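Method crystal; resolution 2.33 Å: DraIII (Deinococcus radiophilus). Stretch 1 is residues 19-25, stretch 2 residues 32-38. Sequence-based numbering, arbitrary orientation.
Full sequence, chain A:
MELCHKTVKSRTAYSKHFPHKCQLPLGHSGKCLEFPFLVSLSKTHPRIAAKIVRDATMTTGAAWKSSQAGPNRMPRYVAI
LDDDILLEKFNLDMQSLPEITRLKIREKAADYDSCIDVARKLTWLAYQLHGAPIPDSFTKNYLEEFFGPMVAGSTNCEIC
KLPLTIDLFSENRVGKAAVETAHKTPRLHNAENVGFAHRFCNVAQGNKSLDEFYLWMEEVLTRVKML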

ATOM      1  N   PRO A  19      30.641  -3.609  17.038  1.00 32.99           N
ATOM      2  CA  PRO A  19      31.537  -3.663  15.875  1.00 37.88           C
ATOM      3  C   PRO A  19      30.841  -3.875  14.521  1.00 45.35           C
ATOM      4  O   PRO A  19      29.891  -4.643  14.412  1.00 49.94           O
ATOM      5  CB  PRO A  19      32.417  -4.883  16.185  1.00 37.32           C
ATOM      6  CG  PRO A  19      31.493  -5.804  16.962  1.00 34.94           C
ATOM      7  CD  PRO A  19      30.583  -4.895  17.762  1.00 36.93           C
ATOM      8  N   HIS A  20      31.327  -3.190  13.494  1.00 44.28           N
ATOM      9  CA  HIS A  20      31.076  -3.613  12.123  1.00 46.53           C
ATOM     10  C   HIS A  20      32.129  -4.679  11.809  1.00 49.44           C
ATOM     11  O   HIS A  20      33.276  -4.561  12.252  1.00 49.24           O
ATOM     12  CB  HIS A  20      31.193  -2.423  11.164  1.00 47.55           C
ATOM     13  CG  HIS A  20      30.201  -1.336  11.438  1.00 49.10           C
ATOM     14  ND1 HIS A  20      29.034  -1.191  10.716  1.00 43.52           N
ATOM     15  CD2 HIS A  20      30.186  -0.360  12.377  1.00 52.29           C
ATOM     16  CE1 HIS A  20      28.350  -0.165  11.189  1.00 48.29           C
ATOM     17  NE2 HIS A  20      29.025   0.355  12.201  1.00 53.02           N
ATOM     18  N   LYS A  21      31.758  -5.718  11.064  1.00 40.04           N
ATOM     19  CA  LYS A  21      32.665  -6.850  10.900  1.00 46.11           C
ATOM     20  C   LYS A  21      33.226  -7.015   9.491  1.00 50.20           C
ATOM     21  O   LYS A  21      32.558  -6.709   8.508  1.00 58.57           O
ATOM     22  CB  LYS A  21      32.002  -8.149  11.365  1.00 48.62           C
ATOM     23  CG  LYS A  21      31.314  -8.059  12.728  1.00 52.96           C
ATOM     24  CD  LYS A  21      30.735  -9.422  13.111  1.00 61.44           C
ATOM     25  CE  LYS A  21      29.569  -9.314  14.096  1.00 59.99           C
ATOM     26  NZ  LYS A  21      28.893 -10.643  14.298  1.00 52.58           N
ATOM     27  N   CYS A  22      34.465  -7.497   9.419  1.00 49.20           N
ATOM     28  CA  CYS A  22      35.143  -7.844   8.166  1.00 53.89           C
ATOM     29  C   CYS A  22      34.336  -8.944   7.460  1.00 49.54           C
ATOM     30  O   CYS A  22      33.972  -9.942   8.080  1.00 48.12           O
ATOM     31  CB  CYS A  22      36.558  -8.343   8.515  1.00 55.11           C
ATOM     32  SG  CYS A  22      37.854  -8.566   7.247  1.00 90.31           S
ATOM     33  N   GLN A  23      34.045  -8.771   6.175  1.00 31.99           N
ATOM     34  CA  GLN A  23      33.340  -9.828   5.461  1.00 44.53           C
ATOM     35  C   GLN A  23      34.211 -10.463   4.368  1.00 49.08           C
ATOM     36  O   GLN A  23      33.723 -11.252   3.553  1.00 51.73           O
ATOM     37  CB  GLN A  23      31.992  -9.322   4.916  1.00 45.59           C
ATOM     38  CG  GLN A  23      31.070  -8.718   5.993  1.00 39.82           C
ATOM     39  CD  GLN A  23      30.451  -9.767   6.903  1.00 47.05           C
ATOM     40  OE1 GLN A  23      30.250 -10.908   6.496  1.00 56.88           O
ATOM     41  NE2 GLN A  23      30.145  -9.386   8.135  1.00 36.96           N
ATOM     42  N   LEU A  24      35.496 -10.107   4.360  1.00 42.96           N
ATOM     43  CA  LEU A  24      36.493 -10.770   3.510  1.00 46.17           C
ATOM     44  C   LEU A  24      36.750 -12.167   4.054  1.00 43.29           C
ATOM     45  O   LEU A  24      36.498 -12.419   5.240  1.00 46.32           O
ATOM     46  CB  LEU A  24      37.810  -9.984   3.501  1.00 44.31           C
ATOM     47  CG  LEU A  24      38.053  -8.980   2.376  1.00 50.20           C
ATOM     48  CD1 LEU A  24      37.586  -9.509   0.999  1.00 38.81           C
ATOM     49  CD2 LEU A  24      37.401  -7.658   2.701  1.00 64.49           C
ATOM     50  N   PRO A  25      37.231 -13.087   3.197  1.00 42.68           N
ATOM     51  CA  PRO A  25      37.623 -14.428   3.666  1.00 52.05           C
ATOM     52  C   PRO A  25      38.689 -14.354   4.768  1.00 57.93           C
ATOM     53  O   PRO A  25      39.518 -13.447   4.728  1.00 51.72           O
ATOM     54  CB  PRO A  25      38.212 -15.079   2.407  1.00 44.68           C
ATOM     55  CG  PRO A  25      37.529 -14.385   1.278  1.00 43.95           C
ATOM     56  CD  PRO A  25      37.379 -12.956   1.737  1.00 48.54           C
TER
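Stretch 2, residues 32-38: CLEFPFL

Stretch 2 lies alongside stretch 1 as an irregular loop, held by a disulfide, one backbone hydrogen bond and one side-chain hydrogen bond, with a small apolar patch around Leu24.

Stretch 2 has no regular helix or strand. Cys32 and Leu33 are extended, with phi/psi of -81/128 and -120/147. The chain then bends at Glu34, where phi/psi is -80/-40. Phe35 follows at -126/61, and Pro36 and Phe37 stay compact at -62/-44 and -61/-9. Within this bend Leu38 N donates to Phe35 O at 3.1 Å. Stretch 1 is mostly extended, with a weakly bonded strand about His20 and Lys21. Gln23, at -114/9, departs from that extended course.

From Glu34 to Pro36 the chain runs in the same sense as Cys22 to Leu24. Before that, from Cys32 to Glu34, it runs back across stretch 1, from Cys22 toward His20. The CA atoms of Cys22 and Glu34 are 4.9 Å apart, and those of Leu24 and Pro36 are 6.5 Å apart. The spacing therefore widens toward the later residues. The pairing is not a regular ladder, since a single backbone hydrogen bond joins the two stretches.

The covalent link is the disulfide between Cys22 SG and Cys32 SG, 2.0 Å long with chi3 of -77°. Both CA-to-CB bonds point sideways relative to the opposing stretch. Cys22 has chi1 in the t well, whereas chi1 of Cys32 lies between wells at -115°.

Next to the disulfide, Leu33 O receives the backbone bond. Gln23 N donates to Leu33 O at 2.8 Å, with a nearly straight angle of 165° at the hydrogen. The same oxygen takes a CA-H...O contact from Cys22 CA at 3.4 Å. A second such contact joins Glu34 CA to Lys21 O at 3.6 Å. The backbones are close at Glu34. Its CA-to-CB bond points away overall, though CB still touches stretch 1.

The end of the Glu34 side chain nevertheless comes nearer to stretch 1. Its chi1 and chi2 are both t, so the chain is extended and its carboxylate reaches His20. His20 ND1 donates to Glu34 OE2 at 2.9 Å, with an angle of 160°. The acceptor sits at the edge of the imidazole, near the ring plane, as suits an N-H lying in that plane. Glu34 OE2 also has a hydrogen bond elsewhere in the structure.

The apolar part lies further along. Leu24 CD2 is 3.6 Å from Leu33 CB and also 3.6 Å from Pro36 CB, so one methyl group touches both residues. The CA-to-CB bond of Leu24 points sideways, but the end of the side chain comes nearer to stretch 2. Gln23 packs beside this patch, with its CB 3.9 Å from Pro36 CD and its CG 3.1 Å from Glu34 O. Gln23 CB also meets the edge of the Phe37 ring, 4.4 Å from CE1.

Pro19, Pro25, Phe35 and Leu38 take no part. The contact buries 450 Å² in all, counting both sides.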

ATOM      1  N   CYS A  32      40.729  -4.633   6.005  1.00 62.15           N
ATOM      2  CA  CYS A  32      39.522  -5.386   6.306  1.00 58.31           C
ATOM      3  C   CYS A  32      38.247  -4.551   5.990  1.00 69.66           C
ATOM      4  O   CYS A  32      38.126  -3.401   6.410  1.00 71.70           O
ATOM      5  CB  CYS A  32      39.603  -5.963   7.754  1.00 25.80           C
ATOM      6  SG  CYS A  32      39.655  -7.854   7.887  1.00 33.44           S
ATOM      7  N   LEU A  33      37.326  -5.127   5.209  1.00 62.53           N
ATOM      8  CA  LEU A  33      36.138  -4.414   4.709  1.00 53.22           C
ATOM      9  C   LEU A  33      34.770  -5.002   5.122  1.00 47.28           C
ATOM     10  O   LEU A  33      34.592  -6.222   5.234  1.00 37.39           O
ATOM     11  CB  LEU A  33      36.170  -4.332   3.184  1.00 49.47           C
ATOM     12  CG  LEU A  33      37.301  -3.634   2.442  1.00 48.80           C
ATOM     13  CD1 LEU A  33      37.511  -4.333   1.116  1.00 55.19           C
ATOM     14  CD2 LEU A  33      36.965  -2.182   2.208  1.00 41.00           C
ATOM     15  N   GLU A  34      33.795  -4.119   5.309  1.00 43.29           N
ATOM     16  CA  GLU A  34      32.446  -4.539   5.669  1.00 37.99           C
ATOM     17  C   GLU A  34      31.653  -5.026   4.441  1.00 46.60           C
ATOM     18  O   GLU A  34      30.919  -6.012   4.528  1.00 35.94           O
ATOM     19  CB  GLU A  34      31.679  -3.423   6.409  1.00 28.09           C
ATOM     20  CG  GLU A  34      30.397  -3.921   7.074  1.00 34.54           C
ATOM     21  CD  GLU A  34      29.589  -2.832   7.759  1.00 36.85           C
ATOM     22  OE1 GLU A  34      29.742  -1.646   7.400  1.00 42.28           O
ATOM     23  OE2 GLU A  34      28.786  -3.169   8.660  1.00 34.85           O
ATOM     24  N   PHE A  35      31.808  -4.346   3.302  1.00 41.24           N
ATOM     25  CA  PHE A  35      31.069  -4.722   2.093  1.00 36.56           C
ATOM     26  C   PHE A  35      31.952  -4.958   0.863  1.00 39.12           C
ATOM     27  O   PHE A  35      31.787  -4.265  -0.147  1.00 38.55           O
ATOM     28  CB  PHE A  35      29.999  -3.665   1.762  1.00 35.10           C
ATOM     29  CG  PHE A  35      28.956  -3.486   2.842  1.00 38.08           C
ATOM     30  CD1 PHE A  35      27.977  -4.452   3.052  1.00 34.13           C
ATOM     31  CD2 PHE A  35      28.952  -2.349   3.643  1.00 36.58           C
ATOM     32  CE1 PHE A  35      27.020  -4.291   4.055  1.00 33.38           C
ATOM     33  CE2 PHE A  35      28.008  -2.174   4.648  1.00 27.44           C
ATOM     34  CZ  PHE A  35      27.037  -3.147   4.854  1.00 34.00           C
ATOM     35  N   PRO A  36      32.881  -5.939   0.934  1.00 40.53           N
ATOM     36  CA  PRO A  36      33.828  -6.187  -0.168  1.00 35.91           C
ATOM     37  C   PRO A  36      33.134  -6.585  -1.475  1.00 41.42           C
ATOM     38  O   PRO A  36      33.470  -6.070  -2.547  1.00 46.17           O
ATOM     39  CB  PRO A  36      34.688  -7.345   0.358  1.00 35.82           C
ATOM     40  CG  PRO A  36      33.868  -7.991   1.445  1.00 36.32           C
ATOM     41  CD  PRO A  36      33.102  -6.862   2.066  1.00 37.95           C
ATOM     42  N   PHE A  37      32.146  -7.467  -1.364  1.00 43.38           N
ATOM     43  CA  PHE A  37      31.331  -7.915  -2.500  1.00 32.28           C
ATOM     44  C   PHE A  37      30.550  -6.801  -3.207  1.00 31.97           C
ATOM     45  O   PHE A  37      29.973  -7.025  -4.267  1.00 39.11           O
ATOM     46  CB  PHE A  37      30.382  -9.029  -2.047  1.00 30.55           C
ATOM     47  CG  PHE A  37      29.539  -8.657  -0.857  1.00 37.78           C
ATOM     48  CD1 PHE A  37      30.057  -8.728   0.431  1.00 36.50           C
ATOM     49  CD2 PHE A  37      28.229  -8.224  -1.024  1.00 31.91           C
ATOM     50  CE1 PHE A  37      29.290  -8.376   1.526  1.00 34.45           C
ATOM     51  CE2 PHE A  37      27.462  -7.868   0.072  1.00 28.17           C
ATOM     52  CZ  PHE A  37      27.990  -7.951   1.344  1.00 29.32           C
ATOM     53  N   LEU A  38      30.529  -5.602  -2.627  1.00 40.63           N
ATOM     54  CA  LEU A  38      29.882  -4.465  -3.279  1.00 36.79           C
ATOM     55  C   LEU A  38      30.843  -3.478  -3.952  1.00 47.37           C
ATOM     56  O   LEU A  38      30.391  -2.546  -4.641  1.00 50.86           O
ATOM     57  CB  LEU A  38      28.958  -3.732  -2.310  1.00 34.67           C
ATOM     58  CG  LEU A  38      27.576  -4.388  -2.165  1.00 34.34           C
ATOM     59  CD1 LEU A  38      26.827  -3.807  -1.001  1.00 22.65           C
ATOM     60  CD2 LEU A  38      26.787  -4.230  -3.450  1.00 29.63           C
TER